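Long-range contacts in protein (soluble lytic transglycosylase SLT70) (Escherichia coli, PDB 1QSA), which cleaves the glycosidic bonds between N-acetylmuramic acid and N-acetylglucosamine in peptidoglycan, forming a 1,6-anhydro bond in the N-acetylmuramic acid residue: residues A[89-94]-A[106-111]; A[100-105]-A[134-139]; A[127-132]-A[141-146]. All blocks are in the same frame, centred on the assembly; numbering follows the deposited sequence.

Interaction 1 (A[89-94]-A[106-111]); sequences RGLLAF and CNYYYA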
ATOM      1  N   ARG A  89      25.065  29.241  -3.838  1.00 13.52           N
ATOM      2  CA  ARG A  89      26.410  28.878  -3.399  1.00 12.83           C
ATOM      3  C   ARG A  89      26.316  28.177  -2.030  1.00 13.23           C
ATOM      4  O   ARG A  89      26.944  27.127  -1.804  1.00 13.54           O
ATOM      5  CB  ARG A  89      27.274  30.135  -3.286  1.00 15.08           C
ATOM      6  CG  ARG A  89      28.675  29.876  -2.767  1.00 21.05           C
ATOM      7  CD  ARG A  89      29.423  31.176  -2.565  1.00 24.56           C
ATOM      8  NE  ARG A  89      30.672  30.967  -1.834  1.00 30.71           N
ATOM      9  CZ  ARG A  89      30.883  31.380  -0.588  1.00 31.62           C
ATOM     10  NH1 ARG A  89      29.940  32.047   0.060  1.00 31.96           N
ATOM     11  NH2 ARG A  89      32.052  31.147   0.001  1.00 34.77           N
ATOM     12  N   GLY A  90      25.512  28.750  -1.135  1.00 12.87           N
ATOM     13  CA  GLY A  90      25.340  28.176   0.199  1.00 12.08           C
ATOM     14  C   GLY A  90      24.684  26.805   0.187  1.00 12.68           C
ATOM     15  O   GLY A  90      25.029  25.916   0.981  1.00 11.35           O
ATOM     16  N   LEU A  91      23.742  26.626  -0.729  1.00 11.91           N
ATOM     17  CA  LEU A  91      23.036  25.352  -0.872  1.00 11.02           C
ATOM     18  C   LEU A  91      24.038  24.232  -1.165  1.00 12.44           C
ATOM     19  O   LEU A  91      24.037  23.196  -0.496  1.00 12.11           O
ATOM     20  CB  LEU A  91      21.995  25.463  -1.994  1.00 11.57           C
ATOM     21  CG  LEU A  91      20.933  24.363  -2.130  1.00 10.89           C
ATOM     22  CD1 LEU A  91      19.773  24.891  -2.942  1.00  8.82           C
ATOM     23  CD2 LEU A  91      21.519  23.100  -2.760  1.00  9.73           C
ATOM     24  N   LEU A  92      24.936  24.464  -2.123  1.00 10.92           N
ATOM     25  CA  LEU A  92      25.932  23.459  -2.479  1.00 12.46           C
ATOM     26  C   LEU A  92      27.014  23.276  -1.402  1.00 12.73           C
ATOM     27  O   LEU A  92      27.580  22.195  -1.259  1.00 15.59           O
ATOM     28  CB  LEU A  92      26.526  23.762  -3.863  1.00 11.57           C
ATOM     29  CG  LEU A  92      25.484  23.703  -4.987  1.00 12.23           C
ATOM     30  CD1 LEU A  92      26.095  24.120  -6.326  1.00 15.26           C
ATOM     31  CD2 LEU A  92      24.962  22.267  -5.094  1.00 12.46           C
ATOM     32  N   ALA A  93      27.274  24.318  -0.623  1.00 13.38           N
ATOM     33  CA  ALA A  93      28.265  24.224   0.441  1.00 14.92           C
ATOM     34  C   ALA A  93      27.668  23.388   1.572  1.00 15.09           C
ATOM     35  O   ALA A  93      28.357  22.586   2.203  1.00 16.50           O
ATOM     36  CB  ALA A  93      28.640  25.632   0.944  1.00 13.85           C
ATOM     37  N   PHE A  94      26.363  23.532   1.768  1.00 13.41           N
ATOM     38  CA  PHE A  94      25.651  22.807   2.815  1.00 13.28           C
ATOM     39  C   PHE A  94      25.358  21.359   2.398  1.00 14.71           C
ATOM     40  O   PHE A  94      25.428  20.432   3.225  1.00 14.47           O
ATOM     41  CB  PHE A  94      24.343  23.541   3.165  1.00 12.25           C
ATOM     42  CG  PHE A  94      23.450  22.762   4.099  1.00 13.24           C
ATOM     43  CD1 PHE A  94      23.740  22.694   5.469  1.00 11.96           C
ATOM     44  CD2 PHE A  94      22.357  22.049   3.603  1.00 11.44           C
ATOM     45  CE1 PHE A  94      22.949  21.917   6.329  1.00 11.98           C
ATOM     46  CE2 PHE A  94      21.560  21.269   4.455  1.00 12.17           C
ATOM     47  CZ  PHE A  94      21.859  21.203   5.819  1.00 12.35           C
ATOM     48  N   CYS A 106      15.590  18.919  -7.003  1.00 11.85           N
ATOM     49  CA  CYS A 106      15.250  19.946  -7.991  1.00 11.68           C
ATOM     50  C   CYS A 106      16.058  21.206  -7.670  1.00 11.19           C
ATOM     51  O   CYS A 106      16.642  21.836  -8.548  1.00 11.02           O
ATOM     52  CB  CYS A 106      13.773  20.313  -7.916  1.00 12.66           C
ATOM     53  SG  CYS A 106      12.586  18.995  -8.340  1.00 20.88           S
ATOM     54  N   ASN A 107      16.100  21.563  -6.394  1.00 10.34           N
ATOM     55  CA  ASN A 107      16.827  22.755  -5.978  1.00 11.09           C
ATOM     56  C   ASN A 107      18.347  22.606  -6.081  1.00 10.87           C
ATOM     57  O   ASN A 107      19.055  23.556  -6.435  1.00 10.25           O
ATOM     58  CB  ASN A 107      16.391  23.161  -4.566  1.00 10.70           C
ATOM     59  CG  ASN A 107      15.018  23.814  -4.560  1.00 10.99           C
ATOM     60  OD1 ASN A 107      14.706  24.628  -5.437  1.00 10.76           O
ATOM     61  ND2 ASN A 107      14.203  23.485  -3.570  1.00 10.66           N
ATOM     62  N   TYR A 108      18.833  21.395  -5.818  1.00 10.78           N
ATOM     63  CA  TYR A 108      20.260  21.084  -5.899  1.00 10.55           C
ATOM     64  C   TYR A 108      20.747  21.286  -7.337  1.00 11.12           C
ATOM     65  O   TYR A 108      21.782  21.929  -7.572  1.00 11.61           O
ATOM     66  CB  TYR A 108      20.483  19.634  -5.462  1.00 11.35           C
ATOM     67  CG  TYR A 108      21.892  19.105  -5.643  1.00 10.97           C
ATOM     68  CD1 TYR A 108      22.868  19.306  -4.654  1.00 11.70           C
ATOM     69  CD2 TYR A 108      22.248  18.365  -6.777  1.00 12.47           C
ATOM     70  CE1 TYR A 108      24.158  18.776  -4.787  1.00 12.11           C
ATOM     71  CE2 TYR A 108      23.542  17.829  -6.921  1.00 13.09           C
ATOM     72  CZ  TYR A 108      24.486  18.036  -5.919  1.00 12.36           C
ATOM     73  OH  TYR A 108      25.741  17.468  -6.042  1.00 13.57           O
ATOM     74  N   TYR A 109      20.015  20.725  -8.302  1.00 10.24           N
ATOM     75  CA  TYR A 109      20.413  20.889  -9.698  1.00 11.34           C
ATOM     76  C   TYR A 109      20.252  22.308 -10.211  1.00 11.38           C
ATOM     77  O   TYR A 109      21.067  22.761 -11.008  1.00 12.09           O
ATOM     78  CB  TYR A 109      19.744  19.847 -10.585  1.00 11.78           C
ATOM     79  CG  TYR A 109      20.327  18.494 -10.289  1.00 12.40           C
ATOM     80  CD1 TYR A 109      21.675  18.234 -10.564  1.00 15.41           C
ATOM     81  CD2 TYR A 109      19.573  17.499  -9.675  1.00 14.83           C
ATOM     82  CE1 TYR A 109      22.250  17.029 -10.237  1.00 14.56           C
ATOM     83  CE2 TYR A 109      20.151  16.272  -9.332  1.00 17.44           C
ATOM     84  CZ  TYR A 109      21.489  16.051  -9.623  1.00 18.67           C
ATOM     85  OH  TYR A 109      22.074  14.849  -9.317  1.00 21.46           O
ATOM     86  N   TYR A 110      19.259  23.042  -9.710  1.00 11.62           N
ATOM     87  CA  TYR A 110      19.109  24.438 -10.129  1.00 11.69           C
ATOM     88  C   TYR A 110      20.308  25.213  -9.540  1.00 12.71           C
ATOM     89  O   TYR A 110      20.863  26.106 -10.189  1.00 13.70           O
ATOM     90  CB  TYR A 110      17.792  25.031  -9.631  1.00 13.44           C
ATOM     91  CG  TYR A 110      17.490  26.400 -10.194  1.00 13.83           C
ATOM     92  CD1 TYR A 110      17.133  26.566 -11.537  1.00 14.50           C
ATOM     93  CD2 TYR A 110      17.535  27.529  -9.380  1.00 17.33           C
ATOM     94  CE1 TYR A 110      16.821  27.821 -12.051  1.00 15.93           C
ATOM     95  CE2 TYR A 110      17.223  28.795  -9.884  1.00 17.20           C
ATOM     96  CZ  TYR A 110      16.867  28.932 -11.219  1.00 18.47           C
ATOM     97  OH  TYR A 110      16.546  30.188 -11.704  1.00 20.06           O
ATOM     98  N   ALA A 111      20.736  24.843  -8.327  1.00 11.29           N
ATOM     99  CA  ALA A 111      21.907  25.494  -7.711  1.00 12.06           C
ATOM    100  C   ALA A 111      23.155  25.218  -8.561  1.00 11.77           C
ATOM    101  O   ALA A 111      24.029  26.084  -8.685  1.00 12.30           O
ATOM    102  CB  ALA A 111      22.121  24.994  -6.287  1.00 12.04           C
TER

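Interaction 2 (A[100-105]-A[134-139]); sequences GTTEAQ and SQPNAC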
ATOM      1  N   GLY A 100      18.234  13.995  -0.458  1.00 16.87           N
ATOM      2  CA  GLY A 100      17.280  12.899  -0.446  1.00 16.57           C
ATOM      3  C   GLY A 100      15.915  13.035  -1.086  1.00 17.96           C
ATOM      4  O   GLY A 100      15.435  12.085  -1.707  1.00 20.12           O
ATOM      5  N   THR A 101      15.262  14.178  -0.927  1.00 15.67           N
ATOM      6  CA  THR A 101      13.920  14.335  -1.487  1.00 14.21           C
ATOM      7  C   THR A 101      13.944  14.871  -2.897  1.00 14.08           C
ATOM      8  O   THR A 101      14.900  15.532  -3.301  1.00 12.96           O
ATOM      9  CB  THR A 101      13.053  15.266  -0.630  1.00 14.50           C
ATOM     10  OG1 THR A 101      13.573  16.602  -0.687  1.00 15.02           O
ATOM     11  CG2 THR A 101      13.060  14.796   0.820  1.00 16.05           C
ATOM     12  N   THR A 102      12.870  14.620  -3.637  1.00 12.98           N
ATOM     13  CA  THR A 102      12.787  15.107  -5.002  1.00 11.43           C
ATOM     14  C   THR A 102      12.832  16.623  -5.045  1.00 11.34           C
ATOM     15  O   THR A 102      13.576  17.189  -5.858  1.00 11.12           O
ATOM     16  CB  THR A 102      11.507  14.627  -5.697  1.00 13.80           C
ATOM     17  OG1 THR A 102      11.455  13.201  -5.616  1.00 13.95           O
ATOM     18  CG2 THR A 102      11.525  15.029  -7.159  1.00 12.56           C
ATOM     19  N   GLU A 103      12.107  17.278  -4.138  1.00 12.11           N
ATOM     20  CA  GLU A 103      12.080  18.742  -4.099  1.00 10.86           C
ATOM     21  C   GLU A 103      13.484  19.302  -3.862  1.00 11.65           C
ATOM     22  O   GLU A 103      13.926  20.203  -4.581  1.00 11.18           O
ATOM     23  CB  GLU A 103      11.114  19.261  -3.033  1.00 11.04           C
ATOM     24  CG  GLU A 103      10.982  20.778  -3.049  1.00 12.47           C
ATOM     25  CD  GLU A 103      10.040  21.309  -1.982  1.00 15.22           C
ATOM     26  OE1 GLU A 103       9.388  20.505  -1.273  1.00 16.38           O
ATOM     27  OE2 GLU A 103       9.962  22.548  -1.841  1.00 17.38           O
ATOM     28  N   ALA A 104      14.207  18.719  -2.904  1.00 10.86           N
ATOM     29  CA  ALA A 104      15.583  19.149  -2.618  1.00 10.66           C
ATOM     30  C   ALA A 104      16.494  18.878  -3.826  1.00  9.79           C
ATOM     31  O   ALA A 104      17.402  19.666  -4.104  1.00 11.96           O
ATOM     32  CB  ALA A 104      16.130  18.444  -1.365  1.00 11.58           C
ATOM     33  N   GLN A 105      16.253  17.786  -4.554  1.00  9.36           N
ATOM     34  CA  GLN A 105      17.071  17.464  -5.731  1.00 10.81           C
ATOM     35  C   GLN A 105      16.846  18.501  -6.830  1.00 10.86           C
ATOM     36  O   GLN A 105      17.798  18.918  -7.498  1.00 11.67           O
ATOM     37  CB  GLN A 105      16.759  16.057  -6.231  1.00 10.82           C
ATOM     38  CG  GLN A 105      17.264  14.975  -5.272  1.00 12.20           C
ATOM     39  CD  GLN A 105      16.690  13.606  -5.581  1.00 15.17           C
ATOM     40  OE1 GLN A 105      16.006  13.417  -6.589  1.00 16.56           O
ATOM     41  NE2 GLN A 105      16.985  12.636  -4.722  1.00 16.18           N
ATOM     42  N   SER A 134       3.655  14.114 -11.651  1.00 12.82           N
ATOM     43  CA  SER A 134       3.847  15.554 -11.534  1.00 13.11           C
ATOM     44  C   SER A 134       4.898  15.729 -10.444  1.00 13.62           C
ATOM     45  O   SER A 134       4.760  15.184  -9.346  1.00 14.32           O
ATOM     46  CB  SER A 134       2.552  16.249 -11.120  1.00 14.21           C
ATOM     47  OG  SER A 134       1.637  16.268 -12.205  1.00 14.22           O
ATOM     48  N   GLN A 135       5.968  16.439 -10.783  1.00 12.45           N
ATOM     49  CA  GLN A 135       7.089  16.686  -9.870  1.00 12.71           C
ATOM     50  C   GLN A 135       6.903  17.974  -9.049  1.00 11.80           C
ATOM     51  O   GLN A 135       6.005  18.767  -9.329  1.00 11.22           O
ATOM     52  CB  GLN A 135       8.391  16.739 -10.690  1.00 11.61           C
ATOM     53  CG  GLN A 135       8.776  15.412 -11.329  1.00 12.32           C
ATOM     54  CD  GLN A 135       9.331  14.412 -10.317  1.00 12.58           C
ATOM     55  OE1 GLN A 135       8.716  14.140  -9.280  1.00 12.20           O
ATOM     56  NE2 GLN A 135      10.515  13.888 -10.600  1.00 12.66           N
ATOM     57  N   PRO A 136       7.741  18.188  -8.012  1.00 12.20           N
ATOM     58  CA  PRO A 136       7.605  19.403  -7.196  1.00 11.39           C
ATOM     59  C   PRO A 136       7.651  20.692  -8.022  1.00 12.02           C
ATOM     60  O   PRO A 136       8.330  20.763  -9.051  1.00 12.85           O
ATOM     61  CB  PRO A 136       8.804  19.320  -6.233  1.00 12.37           C
ATOM     62  CG  PRO A 136       8.981  17.843  -6.038  1.00 11.48           C
ATOM     63  CD  PRO A 136       8.778  17.295  -7.462  1.00 12.74           C
ATOM     64  N   ASN A 137       6.936  21.711  -7.545  1.00 11.64           N
ATOM     65  CA  ASN A 137       6.900  23.015  -8.206  1.00 11.56           C
ATOM     66  C   ASN A 137       8.331  23.550  -8.323  1.00 12.32           C
ATOM     67  O   ASN A 137       8.651  24.262  -9.274  1.00 11.98           O
ATOM     68  CB  ASN A 137       6.003  23.984  -7.418  1.00 14.07           C
ATOM     69  CG  ASN A 137       5.941  25.373  -8.038  1.00 16.56           C
ATOM     70  OD1 ASN A 137       6.280  26.349  -7.390  1.00 22.75           O
ATOM     71  ND2 ASN A 137       5.502  25.464  -9.291  1.00 19.35           N
ATOM     72  N   ALA A 138       9.197  23.152  -7.386  1.00 12.00           N
ATOM     73  CA  ALA A 138      10.609  23.569  -7.384  1.00 13.25           C
ATOM     74  C   ALA A 138      11.357  23.173  -8.669  1.00 11.58           C
ATOM     75  O   ALA A 138      12.348  23.801  -9.041  1.00 13.20           O
ATOM     76  CB  ALA A 138      11.332  22.983  -6.164  1.00 13.14           C
ATOM     77  N   CYS A 139      10.917  22.095  -9.317  1.00 11.12           N
ATOM     78  CA  CYS A 139      11.562  21.639 -10.544  1.00 12.22           C
ATOM     79  C   CYS A 139      11.210  22.469 -11.765  1.00 12.73           C
ATOM     80  O   CYS A 139      11.922  22.414 -12.774  1.00 12.25           O
ATOM     81  CB  CYS A 139      11.242  20.155 -10.818  1.00 13.42           C
ATOM     82  SG  CYS A 139      12.596  19.001 -10.379  1.00 21.78           S
TER

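Interaction 3 (A[127-132]-A[141-146]); sequences ELWLTG and KLFSVW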
ATOM      1  N   GLU A 127      16.972  13.281 -15.381  1.00 15.76           N
ATOM      2  CA  GLU A 127      16.557  12.190 -14.511  1.00 17.80           C
ATOM      3  C   GLU A 127      15.238  12.529 -13.790  1.00 17.37           C
ATOM      4  O   GLU A 127      14.371  11.674 -13.630  1.00 16.04           O
ATOM      5  CB  GLU A 127      17.659  11.892 -13.498  1.00 21.01           C
ATOM      6  CG  GLU A 127      17.396  10.671 -12.635  1.00 29.73           C
ATOM      7  CD  GLU A 127      18.591  10.298 -11.774  1.00 35.23           C
ATOM      8  OE1 GLU A 127      19.746  10.476 -12.232  1.00 38.76           O
ATOM      9  OE2 GLU A 127      18.374   9.825 -10.636  1.00 39.48           O
ATOM     10  N   LEU A 128      15.104  13.782 -13.369  1.00 14.51           N
ATOM     11  CA  LEU A 128      13.907  14.257 -12.675  1.00 13.95           C
ATOM     12  C   LEU A 128      12.724  14.420 -13.643  1.00 13.93           C
ATOM     13  O   LEU A 128      11.557  14.337 -13.251  1.00 13.78           O
ATOM     14  CB  LEU A 128      14.213  15.601 -11.984  1.00 12.69           C
ATOM     15  CG  LEU A 128      15.126  15.553 -10.745  1.00 14.77           C
ATOM     16  CD1 LEU A 128      15.691  16.942 -10.413  1.00 16.40           C
ATOM     17  CD2 LEU A 128      14.355  14.972  -9.561  1.00 17.70           C
ATOM     18  N   TRP A 129      13.046  14.660 -14.908  1.00 14.28           N
ATOM     19  CA  TRP A 129      12.054  14.876 -15.948  1.00 13.78           C
ATOM     20  C   TRP A 129      11.372  13.609 -16.437  1.00 14.14           C
ATOM     21  O   TRP A 129      10.174  13.611 -16.700  1.00 13.13           O
ATOM     22  CB  TRP A 129      12.741  15.559 -17.138  1.00 12.97           C
ATOM     23  CG  TRP A 129      11.891  15.761 -18.364  1.00 12.91           C
ATOM     24  CD1 TRP A 129      11.871  14.983 -19.501  1.00 13.13           C
ATOM     25  CD2 TRP A 129      11.002  16.857 -18.614  1.00 12.63           C
ATOM     26  NE1 TRP A 129      11.030  15.538 -20.434  1.00 12.55           N
ATOM     27  CE2 TRP A 129      10.482  16.685 -19.922  1.00 12.48           C
ATOM     28  CE3 TRP A 129      10.597  17.972 -17.862  1.00 11.17           C
ATOM     29  CZ2 TRP A 129       9.577  17.585 -20.491  1.00 11.55           C
ATOM     30  CZ3 TRP A 129       9.694  18.871 -18.428  1.00 12.06           C
ATOM     31  CH2 TRP A 129       9.192  18.667 -19.735  1.00 11.14           C
ATOM     32  N   LEU A 130      12.141  12.539 -16.568  1.00 13.05           N
ATOM     33  CA  LEU A 130      11.625  11.290 -17.116  1.00 14.35           C
ATOM     34  C   LEU A 130      10.732  10.461 -16.212  1.00 15.65           C
ATOM     35  O   LEU A 130      11.066   9.345 -15.800  1.00 16.70           O
ATOM     36  CB  LEU A 130      12.768  10.466 -17.727  1.00 15.21           C
ATOM     37  CG  LEU A 130      13.425  11.150 -18.942  1.00 17.26           C
ATOM     38  CD1 LEU A 130      14.708  10.442 -19.313  1.00 18.76           C
ATOM     39  CD2 LEU A 130      12.469  11.194 -20.136  1.00 18.14           C
ATOM     40  N   THR A 131       9.548  11.013 -15.982  1.00 13.11           N
ATOM     41  CA  THR A 131       8.506  10.387 -15.163  1.00 13.02           C
ATOM     42  C   THR A 131       7.157  10.983 -15.564  1.00 13.36           C
ATOM     43  O   THR A 131       7.068  12.157 -15.950  1.00 12.97           O
ATOM     44  CB  THR A 131       8.726  10.608 -13.648  1.00 14.59           C
ATOM     45  OG1 THR A 131       7.663   9.978 -12.918  1.00 13.76           O
ATOM     46  CG2 THR A 131       8.760  12.094 -13.297  1.00 15.21           C
ATOM     47  N   GLY A 132       6.123  10.146 -15.520  1.00 12.02           N
ATOM     48  CA  GLY A 132       4.774  10.586 -15.842  1.00 12.15           C
ATOM     49  C   GLY A 132       4.118  11.276 -14.655  1.00 13.44           C
ATOM     50  O   GLY A 132       3.036  11.847 -14.775  1.00 13.44           O
ATOM     51  N   LYS A 141      11.461  25.705 -12.435  1.00 12.41           N
ATOM     52  CA  LYS A 141      12.532  26.627 -12.831  1.00 11.17           C
ATOM     53  C   LYS A 141      13.724  25.873 -13.461  1.00 12.89           C
ATOM     54  O   LYS A 141      14.380  26.375 -14.382  1.00 12.76           O
ATOM     55  CB  LYS A 141      12.979  27.478 -11.631  1.00 11.11           C
ATOM     56  CG  LYS A 141      13.492  26.683 -10.420  1.00 11.29           C
ATOM     57  CD  LYS A 141      13.808  27.643  -9.255  1.00 13.76           C
ATOM     58  CE  LYS A 141      14.342  26.901  -8.036  1.00 14.34           C
ATOM     59  NZ  LYS A 141      13.302  26.002  -7.452  1.00 15.27           N
ATOM     60  N   LEU A 142      13.972  24.660 -12.975  1.00 12.64           N
ATOM     61  CA  LEU A 142      15.056  23.821 -13.480  1.00 12.90           C
ATOM     62  C   LEU A 142      14.741  23.320 -14.892  1.00 13.06           C
ATOM     63  O   LEU A 142      15.594  23.380 -15.771  1.00 12.24           O
ATOM     64  CB  LEU A 142      15.304  22.620 -12.551  1.00 12.50           C
ATOM     65  CG  LEU A 142      16.337  21.594 -13.052  1.00 11.43           C
ATOM     66  CD1 LEU A 142      17.754  22.203 -13.184  1.00 11.95           C
ATOM     67  CD2 LEU A 142      16.348  20.390 -12.106  1.00 10.70           C
ATOM     68  N   PHE A 143      13.520  22.820 -15.095  1.00 12.13           N
ATOM     69  CA  PHE A 143      13.114  22.326 -16.403  1.00 12.98           C
ATOM     70  C   PHE A 143      13.107  23.479 -17.409  1.00 13.62           C
ATOM     71  O   PHE A 143      13.401  23.282 -18.583  1.00 15.24           O
ATOM     72  CB  PHE A 143      11.718  21.675 -16.334  1.00 12.54           C
ATOM     73  CG  PHE A 143      11.659  20.429 -15.490  1.00 11.04           C
ATOM     74  CD1 PHE A 143      12.787  19.626 -15.316  1.00 11.45           C
ATOM     75  CD2 PHE A 143      10.454  20.041 -14.886  1.00 11.91           C
ATOM     76  CE1 PHE A 143      12.729  18.450 -14.556  1.00 12.57           C
ATOM     77  CE2 PHE A 143      10.378  18.870 -14.127  1.00 11.39           C
ATOM     78  CZ  PHE A 143      11.510  18.070 -13.959  1.00 11.62           C
ATOM     79  N   SER A 144      12.747  24.672 -16.937  1.00 13.12           N
ATOM     80  CA  SER A 144      12.700  25.869 -17.780  1.00 15.10           C
ATOM     81  C   SER A 144      14.089  26.258 -18.288  1.00 15.99           C
ATOM     82  O   SER A 144      14.275  26.443 -19.494  1.00 16.34           O
ATOM     83  CB  SER A 144      12.078  27.035 -17.011  0.67 14.46           C
ATOM     84  OG  SER A 144      11.940  28.161 -17.856  0.67 17.19           O
ATOM     85  N   VAL A 145      15.073  26.371 -17.392  1.00 15.95           N
ATOM     86  CA  VAL A 145      16.425  26.743 -17.835  1.00 16.12           C
ATOM     87  C   VAL A 145      17.071  25.635 -18.661  1.00 16.47           C
ATOM     88  O   VAL A 145      17.841  25.910 -19.593  1.00 17.04           O
ATOM     89  CB  VAL A 145      17.366  27.196 -16.658  1.00 15.55           C
ATOM     90  CG1 VAL A 145      16.805  28.454 -15.990  1.00 17.57           C
ATOM     91  CG2 VAL A 145      17.574  26.080 -15.634  1.00 16.93           C
ATOM     92  N   TRP A 146      16.726  24.383 -18.352  1.00 14.13           N
ATOM     93  CA  TRP A 146      17.249  23.230 -19.074  1.00 13.92           C
ATOM     94  C   TRP A 146      16.817  23.333 -20.532  1.00 16.34           C
ATOM     95  O   TRP A 146      17.642  23.219 -21.443  1.00 16.29           O
ATOM     96  CB  TRP A 146      16.730  21.932 -18.447  1.00 13.39           C
ATOM     97  CG  TRP A 146      17.086  20.660 -19.169  1.00 15.90           C
ATOM     98  CD1 TRP A 146      18.245  20.372 -19.843  1.00 16.40           C
ATOM     99  CD2 TRP A 146      16.267  19.487 -19.264  1.00 15.96           C
ATOM    100  NE1 TRP A 146      18.197  19.092 -20.344  1.00 17.10           N
ATOM    101  CE2 TRP A 146      16.994  18.527 -20.003  1.00 15.91           C
ATOM    102  CE3 TRP A 146      14.989  19.154 -18.788  1.00 15.71           C
ATOM    103  CZ2 TRP A 146      16.487  17.250 -20.277  1.00 15.75           C
ATOM    104  CZ3 TRP A 146      14.486  17.889 -19.061  1.00 18.10           C
ATOM    105  CH2 TRP A 146      15.238  16.950 -19.799  1.00 16.76           C
TER

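Interaction 1 (A[89-94]-A[106-111])
Leu-91 and Leu-92 bring helical segment 89-94 against helical segment 106-111, the two short axes approaching to 9.3 Å with 117° between their N-to-C directions, so that the helices run far from parallel, and the two leucines meet Asn-107, Tyr-108 and Ala-111. Leu-92 and Ala-111 lie where the backbones come nearest. Ala-111 points its methyl at the facing helix and offers its CB to both leucines: Leu-92 CG lies 3.8 Å from Ala-111 CB, and Leu-91 CD2 is 4.0 Å from the same CB. The two leucines reach this methyl by different first torsions. In Leu-91 CG is anti to the backbone N (chi1 -167°), whereas in Leu-92 it is anti to the carbonyl carbon (chi1 -63°). Beyond CG, the Leu-91 methyls part, CD1 resting 3.8 Å from Asn-107 O and CD2 3.9 Å from Tyr-108 CA. Leu-92 divides its branches likewise: CD1 touches the carbonyl of Ala-111, while CD2 meets the phenol of Tyr-108, 3.6 Å from CE1, the two side chains crossing at about a right angle. Apolar side chains carry the contact, and the polar ends of its neighbours are held elsewhere. Tyr-108 OH bonds to Pro-96 O in the connection between the helices, and Asn-107 turns its amide away to Lys-141 and Asn-80. Leu-91 also packs on Val-79 and Ala-83 of helix 69-84, which places it where three helices meet. Successive helices packed through apolar side chains in this way build the alpha-superhelix of this enzyme.

Interaction 2 (A[100-105]-A[134-139])
Thr-102 and Glu-103, in the first turn of helix 102-114, pack on Pro-136 in the loop that leads into helix 138-148, joining a helix N-terminus to a loop in the all-helical superhelix. Thr-101 is the N-cap of the first of these helices, its OG1 accepting from Ala-104 N. Thr-102 crosses the proline ring at about a right angle. Its CG2 is anti to the backbone N and meets Pro-136 CD at 3.6 Å. The same methyl also touches the carboxamide of Gln-135, 3.6 Å from OE1, where the glutamine chain bends at chi2 (-75°); Gln-135 NE2 is committed to Leu-128 O. Glu-103 crosses the proline more obliquely, with its CB 3.9 Å from Pro-136 CB, while Pro-136 CG reaches back to the Glu-103 backbone N at 3.7 Å. The glutamate thus makes the contact with its aliphatic stem, the chain beyond CG being extended. Ala-138 completes the patch on the side of the glutamate, its CB lying 3.8 Å from Glu-103 CG.

Interaction 3 (A[127-132]-A[141-146])
Trp-129, Phe-143 and Trp-146 form an aromatic cluster in which the Trp-129 indole is engaged both over a face and at an edge. The tight part is here. Trp-146 drives its six-membered ring edge-on into the five-membered ring of Trp-129, in a T-shaped pair with planes at 79°, and its CZ3 stands 3.4 Å from Trp-129 CG, offset toward the rim. That CG, set anti to the backbone N (chi1 175°), is thus the atom on which the Trp-146 edge comes down. Trp-129 in turn directs its benzo edge at Phe-143: CE3 sits over the centre of the phenyl face, 3.6 Å from Phe-143 CG, with the planes at 81°. Trp-129 NE1 bonds to Ala-156 O in helix 154-166. The cluster thus ties the C-terminal end of helix 118-129 to helix 138-148 and the helix after it, as successive helices pack in this alpha-superhelix. An alanine in place of Phe-143 would probably open a gap beside the Trp-129 edge and leave Leu-128 CB without its ring neighbour. Packing is sparser toward Leu-128, whose CB is 4.1 Å from Phe-143 CE1 and whose CD1 meets Leu-142 CD2 at 3.9 Å, the two leucines crossing at about a right angle. Farther out, the chain leaves the helix through an inverse gamma turn centred on Leu-130, and on the facing helix Ser-144 is exposed to solvent.

In the fold
Interactions 1 and 3 are buried and interaction 2 lies at the surface, yet all three belong to one run of consecutive helices. Helix 102-114 serves interactions 1 and 2, and helix 138-148 serves 2 and 3. The chemistry changes accordingly: aliphatic branches round an alanine in interaction 1, a proline against a helix start in interaction 2, and perpendicular aromatic rings in interaction 3. A covalent link and further packing join them. The Cys-106 to Cys-139 disulfide connects interactions 1 and 2, and Leu-128 of interaction 3 touches Thr-102, Gln-105 and Cys-139 of interaction 2. All three lie away from the predicted active-site residue, Glu-478.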